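Local coordinates for uncharacterized protein CGL0972 (Corynebacterium glutamicum, PDB 2VQG) that probably forms an alpha-helical, anion-selective porin that lets anions through the mycolic-acid outer membrane, at residues A[53-56]-A[57-61]; A[64-67]-A[68-72]; A[28-32]-A[33-37]; A[77-81]-A[82-86]; A[39-42]-A[43-47]. One frame throughout, in Å; residues are numbered along the deposited sequence.

Contact 1: A[53-56]-A[57-61]; sequences EGFW and TTQFP
The hydroxyl of T57 reaches back to the start of its own helix, where OG1 accepts the backbone N-H of G54 at 2.9 Å in a fairly straight bond (163°). With chi1 at 59° OG1 sits between its own N and carbonyl carbon, facing G54, while water 1 donates to both T57 OG1 and E53 OE1. G54 is the N-cap of the short helix 55-59, and its carbonyl takes the N-H of T58 at 3.1 Å. F55 O has two donors, Q59 N and the T58 hydroxyl, the latter well off the carbonyl plane. Q59 CG, set beside its own backbone N by chi1 (-59°), lies over one face of the F55 ring, a CH-pi contact of 3.9 Å to the centroid. W56 and F60 run side by side and point the same way; F60 CE2 meets the benzo edge of the indole at CE3, 3.7 Å away. On the inner side T57 rests on I63 and N67 of helix 61-80.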
loop_
_atom_site.group_PDB
_atom_site.type_symbol
_atom_site.label_atom_id
_atom_site.label_comp_id
_atom_site.label_asym_id
_atom_site.label_seq_id
_atom_site.Cartn_x
_atom_site.Cartn_y
_atom_site.Cartn_z
ATOM N N GLU A 53 -5.818 8.658 6.274
ATOM C CA GLU A 53 -6.690 9.217 7.319
ATOM C C GLU A 53 -6.964 10.692 7.065
ATOM O O GLU A 53 -6.135 11.399 6.497
ATOM C CB GLU A 53 -6.078 9.034 8.702
ATOM C CG GLU A 53 -6.157 7.610 9.199
ATOM C CD GLU A 53 -5.599 7.465 10.626
ATOM O OE1 GLU A 53 -6.045 8.204 11.516
ATOM O OE2 GLU A 53 -4.718 6.612 10.843
ATOM N N GLY A 54 -8.151 11.140 7.457
ATOM C CA GLY A 54 -8.514 12.550 7.301
ATOM C C GLY A 54 -9.916 12.726 7.812
ATOM O O GLY A 54 -10.460 11.834 8.500
ATOM N N PHE A 55 -10.510 13.860 7.452
ATOM C CA PHE A 55 -11.846 14.179 7.894
ATOM C C PHE A 55 -12.819 12.991 7.777
ATOM O O PHE A 55 -13.505 12.609 8.761
ATOM C CB PHE A 55 -12.385 15.398 7.136
ATOM C CG PHE A 55 -13.714 15.856 7.646
ATOM C CD1 PHE A 55 -13.773 16.760 8.705
ATOM C CD2 PHE A 55 -14.907 15.342 7.114
ATOM C CE1 PHE A 55 -15.008 17.183 9.207
ATOM C CE2 PHE A 55 -16.144 15.769 7.615
ATOM C CZ PHE A 55 -16.187 16.681 8.661
ATOM N N TRP A 56 -12.870 12.376 6.607
ATOM C CA TRP A 56 -13.932 11.352 6.354
ATOM C C TRP A 56 -13.700 10.044 7.096
ATOM O O TRP A 56 -14.674 9.395 7.531
ATOM C CB TRP A 56 -14.160 11.127 4.846
ATOM C CG TRP A 56 -14.542 12.426 4.157
ATOM C CD1 TRP A 56 -13.752 13.187 3.303
ATOM C CD2 TRP A 56 -15.767 13.154 4.317
ATOM N NE1 TRP A 56 -14.444 14.298 2.906
ATOM C CE2 TRP A 56 -15.670 14.319 3.516
ATOM C CE3 TRP A 56 -16.944 12.926 5.044
ATOM C CZ2 TRP A 56 -16.707 15.257 3.420
ATOM C CZ3 TRP A 56 -17.983 13.870 4.960
ATOM C CH2 TRP A 56 -17.849 15.024 4.158
ATOM N N THR A 57 -12.433 9.644 7.252
ATOM C CA THR A 57 -12.149 8.398 7.984
ATOM C C THR A 57 -12.451 8.562 9.446
ATOM O O THR A 57 -12.882 7.597 10.117
ATOM C CB THR A 57 -10.695 7.901 7.839
ATOM O OG1 THR A 57 -9.793 8.921 8.314
ATOM C CG2 THR A 57 -10.403 7.534 6.401
ATOM N N THR A 58 -12.247 9.761 9.960
ATOM C CA THR A 58 -12.546 10.021 11.370
ATOM C C THR A 58 -14.073 9.956 11.619
ATOM O O THR A 58 -14.538 9.325 12.580
ATOM C CB THR A 58 -11.969 11.375 11.847
ATOM O OG1 THR A 58 -12.553 12.448 11.112
ATOM C CG2 THR A 58 -10.448 11.445 11.682
ATOM N N GLN A 59 -14.841 10.561 10.720
ATOM C CA GLN A 59 -16.260 10.781 10.970
ATOM C C GLN A 59 -17.135 9.540 10.719
ATOM O O GLN A 59 -18.188 9.369 11.358
ATOM C CB GLN A 59 -16.734 12.010 10.178
ATOM C CG GLN A 59 -15.977 13.311 10.539
ATOM C CD GLN A 59 -16.274 13.800 11.939
ATOM O OE1 GLN A 59 -17.393 13.669 12.426
ATOM N NE2 GLN A 59 -15.278 14.376 12.589
ATOM N N PHE A 60 -16.687 8.655 9.826
ATOM C CA PHE A 60 -17.534 7.523 9.354
ATOM C C PHE A 60 -16.748 6.216 9.362
ATOM O O PHE A 60 -15.798 6.070 8.572
ATOM C CB PHE A 60 -18.015 7.803 7.912
ATOM C CG PHE A 60 -18.939 8.980 7.792
ATOM C CD1 PHE A 60 -20.329 8.806 7.950
ATOM C CD2 PHE A 60 -18.440 10.252 7.530
ATOM C CE1 PHE A 60 -21.193 9.886 7.855
ATOM C CE2 PHE A 60 -19.295 11.352 7.429
ATOM C CZ PHE A 60 -20.688 11.160 7.600
ATOM N N PRO A 61 -17.106 5.277 10.264
ATOM C CA PRO A 61 -16.507 3.943 10.346
ATOM C C PRO A 61 -16.335 3.250 9.008
ATOM O O PRO A 61 -15.291 2.621 8.776
ATOM C CB PRO A 61 -17.508 3.163 11.216
ATOM C CG PRO A 61 -18.082 4.186 12.107
ATOM C CD PRO A 61 -18.092 5.493 11.360
HETATM O O HOH W 1 -9.165 8.427 11.227
#

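Contact 2: A[64-67]-A[68-72]; sequences GDWN and EDQAA. With ZN (zinc ion), chain P; ZN (zinc ion), chain L.
A two-zinc site on helix 61-80 is built from D65 and D69, one turn apart. D65 spreads its carboxylate over both metals, OD1 to the zinc ion of chain P and OD2 to the zinc ion of chain L, each at 2.2 Å. D69 OD2 lies 2.0 Å from the chain L zinc and also binds the chain P zinc at 2.5 Å, where OD1 completes a looser two-oxygen grip. The first torsions differ: D65 has CG anti to its N (chi1 -180°), whereas D69 turns CG beside its N (-68°), and this brings the two acids together. Their OD2 atoms stand 3.0 Å apart, probably tolerable through the shared cation. This i to i+4 pairing is a common way for one alpha-helix to hold metal, with D69 N to D65 O a regular backbone bond. One residue along from each acid, W66 and Q70 form a second such pair: Q70, CG beside its backbone N, sets that carbon over the centre of the six-membered ring of W66, 3.4 Å from the centroid, a CH-pi contact; its amide is inclined 33° to the indole. N67 gives its ND2 to A49 O of helix 41-52, and A71 packs on I48.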
loop_
_atom_site.group_PDB
_atom_site.type_symbol
_atom_site.label_atom_id
_atom_site.label_comp_id
_atom_site.label_asym_id
_atom_site.label_seq_id
_atom_site.Cartn_x
_atom_site.Cartn_y
_atom_site.Cartn_z
ATOM N N GLY A 64 -13.332 4.754 7.342
ATOM C CA GLY A 64 -12.163 4.236 8.039
ATOM C C GLY A 64 -11.857 2.814 7.586
ATOM O O GLY A 64 -10.695 2.452 7.333
ATOM N N ASP A 65 -12.898 1.997 7.476
ATOM C CA ASP A 65 -12.731 0.616 7.065
ATOM C C ASP A 65 -12.262 0.508 5.612
ATOM O O ASP A 65 -11.364 -0.290 5.297
ATOM C CB ASP A 65 -14.025 -0.175 7.250
ATOM C CG ASP A 65 -13.868 -1.618 6.835
ATOM O OD1 ASP A 65 -12.975 -2.301 7.384
ATOM O OD2 ASP A 65 -14.613 -2.069 5.941
ATOM N N TRP A 66 -12.864 1.308 4.735
ATOM C CA TRP A 66 -12.453 1.367 3.320
ATOM C C TRP A 66 -10.968 1.734 3.224
ATOM O O TRP A 66 -10.209 1.086 2.492
ATOM C CB TRP A 66 -13.295 2.398 2.575
ATOM C CG TRP A 66 -13.097 2.411 1.104
ATOM C CD1 TRP A 66 -13.888 1.814 0.160
ATOM C CD2 TRP A 66 -12.053 3.085 0.387
ATOM N NE1 TRP A 66 -13.381 2.053 -1.107
ATOM C CE2 TRP A 66 -12.262 2.840 -0.991
ATOM C CE3 TRP A 66 -10.955 3.865 0.778
ATOM C CZ2 TRP A 66 -11.406 3.350 -1.985
ATOM C CZ3 TRP A 66 -10.103 4.366 -0.209
ATOM C CH2 TRP A 66 -10.348 4.115 -1.575
ATOM N N ASN A 67 -10.549 2.749 3.991
ATOM C CA ASN A 67 -9.135 3.132 4.047
ATOM C C ASN A 67 -8.226 1.935 4.382
ATOM O O ASN A 67 -7.270 1.665 3.653
ATOM C CB ASN A 67 -8.945 4.278 5.047
ATOM C CG ASN A 67 -7.504 4.735 5.189
ATOM O OD1 ASN A 67 -6.760 4.908 4.200
ATOM N ND2 ASN A 67 -7.114 5.010 6.430
ATOM N N GLU A 68 -8.537 1.219 5.467
ATOM C CA GLU A 68 -7.727 0.077 5.904
ATOM C C GLU A 68 -7.712 -1.016 4.850
ATOM O O GLU A 68 -6.646 -1.538 4.495
ATOM C CB GLU A 68 -8.232 -0.500 7.240
ATOM C CG GLU A 68 -8.108 0.458 8.412
ATOM C CD GLU A 68 -6.672 0.744 8.832
ATOM O OE1 GLU A 68 -5.768 -0.096 8.604
ATOM O OE2 GLU A 68 -6.449 1.817 9.421
ATOM N N ASP A 69 -8.894 -1.338 4.332
ATOM C CA ASP A 69 -9.023 -2.404 3.324
ATOM C C ASP A 69 -8.262 -2.106 2.034
ATOM O O ASP A 69 -7.630 -3.005 1.475
ATOM C CB ASP A 69 -10.479 -2.671 2.994
ATOM C CG ASP A 69 -11.218 -3.288 4.142
ATOM O OD1 ASP A 69 -10.554 -3.831 5.061
ATOM O OD2 ASP A 69 -12.466 -3.218 4.133
ATOM N N GLN A 70 -8.347 -0.872 1.554
ATOM C CA GLN A 70 -7.621 -0.487 0.347
ATOM C C GLN A 70 -6.116 -0.381 0.590
ATOM O O GLN A 70 -5.328 -0.739 -0.296
ATOM C CB GLN A 70 -8.196 0.777 -0.282
ATOM C CG GLN A 70 -9.645 0.598 -0.744
ATOM C CD GLN A 70 -9.830 -0.524 -1.769
ATOM O OE1 GLN A 70 -9.006 -0.713 -2.670
ATOM N NE2 GLN A 70 -10.932 -1.253 -1.643
ATOM N N ALA A 71 -5.716 0.041 1.793
ATOM C CA ALA A 71 -4.301 0.060 2.162
ATOM C C ALA A 71 -3.750 -1.376 2.144
ATOM O O ALA A 71 -2.662 -1.639 1.601
ATOM C CB ALA A 71 -4.113 0.689 3.544
ATOM N N ALA A 72 -4.524 -2.301 2.713
ATOM C CA ALA A 72 -4.134 -3.717 2.742
ATOM C C ALA A 72 -3.985 -4.263 1.329
ATOM O O ALA A 72 -2.996 -4.949 1.026
ATOM C CB ALA A 72 -5.145 -4.552 3.535
HETATM ZN ZN ZN P . -12.727 -4.221 6.419
HETATM ZN ZN ZN L . -14.342 -3.828 4.659
#

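Contact 3: A[28-32]-A[33-37]; sequences GLKAA and GVLEE. With ZN (zinc ion), chain O; ZN (zinc ion), chain K; CAC (cacodylate ion), chain M.
Helix 19-31 ends in a Schellman motif, in which G33, with positive phi (75°), turns the chain so that V34 N bonds back to L29 O at 3.1 Å and G33 N to K30 O at 3.0 Å. L29 O also accepts L35 N, which comes from above the carbonyl plane at 3.3 Å, so one carbonyl grips two successive amides of the departing loop. Across the turn, apolar groups close the helix end. The backbone itself brings L35 CB against L29 CB, 3.6 Å apart; beyond it CG stands anti to the L35 N (chi1 180°), and the branch CD2 comes to the CG of K30. V34 CG2 meets CD2 of L29 at 3.8 Å, the two side chains crossing obliquely. L29 and V34 both rest on L44, which packs the turn against helix 41-52. The loop then carries two acids that bind metal. E36 grasps the zinc ion of chain O with both oxygens, an extended chain placing the carboxylate there, with water 2 and two atoms from outside the two segments as further ligands. E37 bends at chi2 and binds the zinc ion of chain K through OE2 at 2.2 Å. A cacodylate, probably from the crystallisation liquor, stands between E37 and the extended K30, whose NZ donates to its O2 at 2.7 Å.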
loop_
_atom_site.group_PDB
_atom_site.type_symbol
_atom_site.label_atom_id
_atom_site.label_comp_id
_atom_site.label_asym_id
_atom_site.label_seq_id
_atom_site.Cartn_x
_atom_site.Cartn_y
_atom_site.Cartn_z
ATOM N N GLY A 28 5.714 5.632 -7.097
ATOM C CA GLY A 28 4.577 6.357 -6.507
ATOM C C GLY A 28 4.492 6.181 -4.987
ATOM O O GLY A 28 4.211 7.152 -4.277
ATOM N N LEU A 29 4.761 4.968 -4.493
ATOM C CA LEU A 29 4.735 4.707 -3.056
ATOM C C LEU A 29 5.913 5.388 -2.344
ATOM O O LEU A 29 5.754 5.856 -1.210
ATOM C CB LEU A 29 4.721 3.203 -2.749
ATOM C CG LEU A 29 3.473 2.433 -3.263
ATOM C CD1 LEU A 29 3.680 0.960 -2.987
ATOM C CD2 LEU A 29 2.185 2.912 -2.612
ATOM N N LYS A 30 7.080 5.445 -2.995
ATOM C CA LYS A 30 8.205 6.208 -2.434
ATOM C C LYS A 30 7.863 7.693 -2.384
ATOM O O LYS A 30 8.098 8.359 -1.368
ATOM C CB LYS A 30 9.478 6.008 -3.230
ATOM C CG LYS A 30 10.074 4.585 -3.099
ATOM C CD LYS A 30 11.293 4.433 -3.957
ATOM C CE LYS A 30 12.048 3.153 -3.633
ATOM N NZ LYS A 30 13.378 3.054 -4.364
ATOM N N ALA A 31 7.336 8.229 -3.489
ATOM C CA ALA A 31 7.013 9.674 -3.546
ATOM C C ALA A 31 5.927 10.069 -2.545
ATOM O O ALA A 31 5.888 11.214 -2.080
ATOM C CB ALA A 31 6.605 10.061 -4.958
ATOM N N ALA A 32 5.054 9.109 -2.226
ATOM C CA ALA A 32 3.986 9.307 -1.251
ATOM C C ALA A 32 4.477 9.159 0.197
ATOM O O ALA A 32 3.715 9.441 1.149
ATOM C CB ALA A 32 2.840 8.329 -1.523
ATOM N N GLY A 33 5.726 8.740 0.366
ATOM C CA GLY A 33 6.344 8.616 1.690
ATOM C C GLY A 33 5.890 7.414 2.507
ATOM O O GLY A 33 5.979 7.445 3.733
ATOM N N VAL A 34 5.393 6.367 1.841
ATOM C CA VAL A 34 4.865 5.183 2.540
ATOM C C VAL A 34 5.741 3.935 2.385
ATOM O O VAL A 34 5.743 3.057 3.255
ATOM C CB VAL A 34 3.392 4.840 2.156
ATOM C CG1 VAL A 34 2.420 5.951 2.585
ATOM C CG2 VAL A 34 3.240 4.541 0.637
ATOM N N LEU A 35 6.508 3.861 1.302
ATOM C CA LEU A 35 7.373 2.703 1.078
ATOM C C LEU A 35 8.792 2.967 1.527
ATOM O O LEU A 35 9.360 4.019 1.187
ATOM C CB LEU A 35 7.376 2.315 -0.410
ATOM C CG LEU A 35 8.225 1.120 -0.863
ATOM C CD1 LEU A 35 7.737 -0.179 -0.256
ATOM C CD2 LEU A 35 8.148 1.051 -2.377
ATOM N N GLU A 36 9.342 2.009 2.279
ATOM C CA GLU A 36 10.750 2.008 2.674
ATOM C C GLU A 36 11.404 0.616 2.669
ATOM O O GLU A 36 10.773 -0.391 2.331
ATOM C CB GLU A 36 10.922 2.651 4.038
ATOM C CG GLU A 36 10.364 1.839 5.196
ATOM C CD GLU A 36 10.282 2.668 6.451
ATOM O OE1 GLU A 36 10.153 3.916 6.318
ATOM O OE2 GLU A 36 10.344 2.091 7.571
ATOM N N GLU A 37 12.668 0.594 3.095
ATOM C CA GLU A 37 13.546 -0.549 3.000
ATOM C C GLU A 37 13.298 -1.579 4.107
ATOM O O GLU A 37 13.071 -1.220 5.268
ATOM C CB GLU A 37 14.987 -0.050 3.068
ATOM C CG GLU A 37 16.014 -1.036 2.583
ATOM C CD GLU A 37 15.751 -1.454 1.161
ATOM O OE1 GLU A 37 15.322 -0.588 0.363
ATOM O OE2 GLU A 37 15.959 -2.648 0.846
HETATM ZN ZN ZN O . 9.767 4.217 8.467
HETATM ZN ZN ZN K . 15.292 -2.909 -1.270
HETATM AS AS CAC M . 14.832 0.245 -2.518
HETATM O O1 CAC M . 13.717 -0.771 -1.654
HETATM O O2 CAC M . 14.232 0.506 -4.124
HETATM C C1 CAC M . 14.997 1.966 -1.587
HETATM C C2 CAC M . 16.623 -0.552 -2.641
HETATM O O HOH W 2 10.620 2.922 10.361
#

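Contact 4: A[77-81]-A[82-86]; sequences RAQTC and GLVKA
Two backbone hydrogen bonds tie G82 and L83 to the last turn of helix 61-80: L83 N to A78 O at 2.9 Å and G82 N to Q79 O at 2.8 Å, the second approaching from above the carbonyl plane. The nonbonded contacts follow the chain as it leaves. L83 turns CG beside its own N (chi1 -52°) and sets it 3.8 Å from C81 CB, while its CB faces the methyl of A78 across 4.1 Å. V84 puts CG2 against the CB of Q79, 3.7 Å away. The Q79 side chain is extended, its CG anti to the Q79 backbone N, and runs alongside the departing chain until NE2 lies against the methyl of A86 at 3.3 Å. The bonding pattern, with positive phi at G82, is a Schellman motif, and C81, the residue before G82, is covalently anchored through SG to C22 of helix 19-31, a disulfide that fastens this helix end to the first helix. Polar groups form the third set. Q79 OE1 accepts ND2 of N41, and T80 returns OG1 to D76 O. K85 points away from the helix end and makes a cation-pi contact with Y40, and its backbone bonds to Q39 and N41.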
loop_
_atom_site.group_PDB
_atom_site.type_symbol
_atom_site.label_atom_id
_atom_site.label_comp_id
_atom_site.label_asym_id
_atom_site.label_seq_id
_atom_site.Cartn_x
_atom_site.Cartn_y
_atom_site.Cartn_z
ATOM N N ARG A 77 -0.484 -5.754 -3.443
ATOM C CA ARG A 77 0.007 -5.561 -4.805
ATOM C C ARG A 77 1.502 -5.220 -4.816
ATOM O O ARG A 77 2.241 -5.724 -5.671
ATOM C CB ARG A 77 -0.853 -4.547 -5.573
ATOM C CG ARG A 77 -2.330 -4.968 -5.582
ATOM C CD ARG A 77 -3.201 -4.178 -6.553
ATOM N NE ARG A 77 -3.455 -2.806 -6.121
ATOM C CZ ARG A 77 -4.467 -2.415 -5.344
ATOM N NH1 ARG A 77 -5.354 -3.286 -4.876
ATOM N NH2 ARG A 77 -4.595 -1.134 -5.044
ATOM N N ALA A 78 1.943 -4.413 -3.852
ATOM C CA ALA A 78 3.363 -4.130 -3.673
ATOM C C ALA A 78 4.186 -5.395 -3.390
ATOM O O ALA A 78 5.288 -5.559 -3.926
ATOM C CB ALA A 78 3.560 -3.136 -2.586
ATOM N N GLN A 79 3.656 -6.289 -2.566
ATOM C CA GLN A 79 4.370 -7.534 -2.264
ATOM C C GLN A 79 4.510 -8.386 -3.515
ATOM O O GLN A 79 5.589 -8.935 -3.790
ATOM C CB GLN A 79 3.677 -8.314 -1.148
ATOM C CG GLN A 79 4.467 -9.539 -0.720
ATOM C CD GLN A 79 3.742 -10.376 0.309
ATOM O OE1 GLN A 79 3.030 -9.841 1.164
ATOM N NE2 GLN A 79 3.930 -11.702 0.245
ATOM N N THR A 80 3.429 -8.475 -4.289
ATOM C CA THR A 80 3.442 -9.211 -5.551
ATOM C C THR A 80 4.514 -8.645 -6.474
ATOM O O THR A 80 5.228 -9.403 -7.156
ATOM C CB THR A 80 2.051 -9.205 -6.223
ATOM O OG1 THR A 80 1.095 -9.768 -5.304
ATOM C CG2 THR A 80 2.061 -10.071 -7.481
ATOM N N CYS A 81 4.654 -7.321 -6.446
ATOM C CA CYS A 81 5.667 -6.606 -7.233
ATOM C C CYS A 81 7.091 -6.722 -6.665
ATOM O O CYS A 81 8.018 -6.117 -7.215
ATOM C CB CYS A 81 5.287 -5.106 -7.377
ATOM S SG CYS A 81 4.106 -4.775 -8.662
ATOM N N GLY A 82 7.231 -7.458 -5.560
ATOM C CA GLY A 82 8.513 -7.693 -4.870
ATOM C C GLY A 82 9.060 -6.508 -4.097
ATOM O O GLY A 82 10.268 -6.439 -3.850
ATOM N N LEU A 83 8.169 -5.594 -3.687
ATOM C CA LEU A 83 8.555 -4.340 -3.040
ATOM C C LEU A 83 8.622 -4.403 -1.512
ATOM O O LEU A 83 9.276 -3.568 -0.882
ATOM C CB LEU A 83 7.584 -3.221 -3.482
ATOM C CG LEU A 83 7.376 -3.060 -4.994
ATOM C CD1 LEU A 83 6.435 -1.891 -5.330
ATOM C CD2 LEU A 83 8.732 -2.904 -5.729
ATOM N N VAL A 84 7.948 -5.382 -0.920
ATOM C CA VAL A 84 7.918 -5.579 0.526
ATOM C C VAL A 84 7.975 -7.073 0.841
ATOM O O VAL A 84 7.670 -7.904 -0.023
ATOM C CB VAL A 84 6.656 -4.942 1.197
ATOM C CG1 VAL A 84 6.664 -3.409 1.044
ATOM C CG2 VAL A 84 5.365 -5.525 0.651
ATOM N N LYS A 85 8.365 -7.390 2.075
ATOM C CA LYS A 85 8.440 -8.767 2.575
ATOM C C LYS A 85 7.089 -9.319 3.032
ATOM O O LYS A 85 6.245 -8.578 3.554
ATOM C CB LYS A 85 9.421 -8.842 3.750
ATOM C CG LYS A 85 10.856 -8.449 3.425
ATOM C CD LYS A 85 11.778 -8.674 4.634
ATOM C CE LYS A 85 11.692 -7.516 5.613
ATOM N NZ LYS A 85 12.641 -7.644 6.754
ATOM N N ALA A 86 6.900 -10.630 2.858
ATOM C CA ALA A 86 5.725 -11.345 3.392
ATOM C C ALA A 86 5.713 -11.395 4.950
ATOM O O ALA A 86 6.826 -11.290 5.547
ATOM C CB ALA A 86 5.710 -12.779 2.834
#

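Contact 5: A[39-42]-A[43-47]; sequences QYNR and ELAEA
The carboxylate of E43 folds back over the N-terminus of helix 41-52, where Y40 is the N-cap, and takes the backbone N-H of Y40 on OE1 at 3.0 Å. The bond is straight at the hydrogen (165°), although the donor arrives from above the carboxylate plane, about 40° out of it. E43 turns CG beside its own N and then stays extended, which carries OE1 back past the CA of Q39. The Y40 ring stands obliquely to this carboxylate, their planes 64° apart, with CD2 4.0 Å from OE1. From the other residue before the helix, Q39 sends an extended side chain across E43 and L44: its CG lies 3.6 Å from E43 CB, and the Q39 side chain crosses that of L44 at about a right angle. NE2 passes 3.4 Å from L44 CA, but its hydrogen bond goes to V34 O, and OE1 accepts E36 N, so both ends of the amide are tied to the loop before the helix. N41 directs its amide to helix 61-80, where D76 OD1 is a second acceptor for ND2. Y40 O, N41 O and R42 O receive the N-H groups of L44, A45 and E46 in the first helical turns. Further along, E46 CG packs on the carbonyl oxygen of R42 at 3.2 Å.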
loop_
_atom_site.group_PDB
_atom_site.type_symbol
_atom_site.label_atom_id
_atom_site.label_comp_id
_atom_site.label_asym_id
_atom_site.label_seq_id
_atom_site.Cartn_x
_atom_site.Cartn_y
_atom_site.Cartn_z
ATOM N N GLN A 39 10.875 -3.311 4.604
ATOM C CA GLN A 39 9.535 -3.167 5.088
ATOM C C GLN A 39 8.765 -4.459 4.864
ATOM O O GLN A 39 8.898 -5.102 3.821
ATOM C CB GLN A 39 8.866 -2.010 4.353
ATOM C CG GLN A 39 7.759 -1.345 5.094
ATOM C CD GLN A 39 7.158 -0.205 4.288
ATOM O OE1 GLN A 39 7.327 -0.149 3.071
ATOM N NE2 GLN A 39 6.454 0.709 4.964
ATOM N N TYR A 40 7.974 -4.836 5.862
ATOM C CA TYR A 40 7.030 -5.933 5.732
ATOM C C TYR A 40 5.742 -5.438 5.122
ATOM O O TYR A 40 5.435 -4.243 5.220
ATOM C CB TYR A 40 6.746 -6.535 7.103
ATOM C CG TYR A 40 7.909 -7.358 7.603
ATOM C CD1 TYR A 40 8.178 -8.608 7.054
ATOM C CD2 TYR A 40 8.749 -6.879 8.605
ATOM C CE1 TYR A 40 9.245 -9.364 7.483
ATOM C CE2 TYR A 40 9.829 -7.638 9.054
ATOM C CZ TYR A 40 10.074 -8.880 8.484
ATOM O OH TYR A 40 11.147 -9.653 8.915
ATOM N N ASN A 41 4.981 -6.353 4.521
ATOM C CA ASN A 41 3.652 -6.041 3.986
ATOM C C ASN A 41 2.818 -5.236 4.999
ATOM O O ASN A 41 2.324 -4.139 4.692
ATOM C CB ASN A 41 2.942 -7.348 3.564
ATOM C CG ASN A 41 1.506 -7.124 3.080
ATOM O OD1 ASN A 41 0.708 -6.439 3.735
ATOM N ND2 ASN A 41 1.163 -7.727 1.946
ATOM N N ARG A 42 2.702 -5.770 6.213
ATOM C CA ARG A 42 1.893 -5.143 7.259
ATOM C C ARG A 42 2.269 -3.682 7.521
ATOM O O ARG A 42 1.387 -2.835 7.706
ATOM C CB ARG A 42 1.996 -5.957 8.561
ATOM C CG ARG A 42 0.874 -5.676 9.544
ATOM C CD ARG A 42 1.079 -6.396 10.874
ATOM N NE ARG A 42 0.514 -7.751 10.902
ATOM C CZ ARG A 42 1.228 -8.883 10.951
ATOM N NH1 ARG A 42 2.555 -8.844 10.968
ATOM N NH2 ARG A 42 0.611 -10.062 10.989
ATOM N N GLU A 43 3.570 -3.400 7.534
ATOM C CA GLU A 43 4.094 -2.048 7.787
ATOM C C GLU A 43 3.723 -1.073 6.674
ATOM O O GLU A 43 3.324 0.067 6.936
ATOM C CB GLU A 43 5.609 -2.072 7.928
ATOM C CG GLU A 43 6.094 -2.869 9.147
ATOM C CD GLU A 43 7.613 -2.946 9.255
ATOM O OE1 GLU A 43 8.320 -2.966 8.212
ATOM O OE2 GLU A 43 8.100 -2.993 10.411
ATOM N N LEU A 44 3.861 -1.525 5.432
ATOM C CA LEU A 44 3.413 -0.689 4.308
ATOM C C LEU A 44 1.908 -0.396 4.384
ATOM O O LEU A 44 1.479 0.741 4.154
ATOM C CB LEU A 44 3.781 -1.334 2.955
ATOM C CG LEU A 44 3.242 -0.632 1.692
ATOM C CD1 LEU A 44 3.702 0.820 1.603
ATOM C CD2 LEU A 44 3.663 -1.385 0.419
ATOM N N ALA A 45 1.107 -1.425 4.650
ATOM C CA ALA A 45 -0.342 -1.245 4.732
ATOM C C ALA A 45 -0.666 -0.204 5.802
ATOM O O ALA A 45 -1.512 0.661 5.594
ATOM C CB ALA A 45 -1.034 -2.555 5.050
ATOM N N GLU A 46 0.023 -0.293 6.939
ATOM C CA GLU A 46 -0.197 0.654 8.037
ATOM C C GLU A 46 0.204 2.061 7.664
ATOM O O GLU A 46 -0.477 3.025 8.027
ATOM C CB GLU A 46 0.569 0.228 9.280
ATOM C CG GLU A 46 -0.001 -1.014 9.874
ATOM C CD GLU A 46 0.598 -1.351 11.218
ATOM O OE1 GLU A 46 1.779 -0.994 11.484
ATOM O OE2 GLU A 46 -0.124 -1.999 11.998
ATOM N N ALA A 47 1.311 2.177 6.936
ATOM C CA ALA A 47 1.777 3.472 6.496
ATOM C C ALA A 47 0.815 4.106 5.492
ATOM O O ALA A 47 0.543 5.320 5.573
ATOM C CB ALA A 47 3.200 3.380 5.935
#

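Overall arrangement
Along the chain come contacts 3, 5, 1, 2, 4: the end of helix 19-31, the start of helix 41-52, helix 55-59, then the early part and end of helix 61-80. Contacts 2 and 4 share that last helix, with centres about 17 Å apart on opposite sides of the chain's centre. Contacts 3, 4 and 5 cluster, about 10 to 13 Å between centres, and touch through L35 with V84, V34 with Q39 and K85 with N41. Contact 1 lies outermost, about 27 Å from contact 4 between centres, touching contact 2. The mainly helical chain is thus held together where helix ends, loops and a disulfide (contact 4) meet, with zinc at contacts 2 and 3.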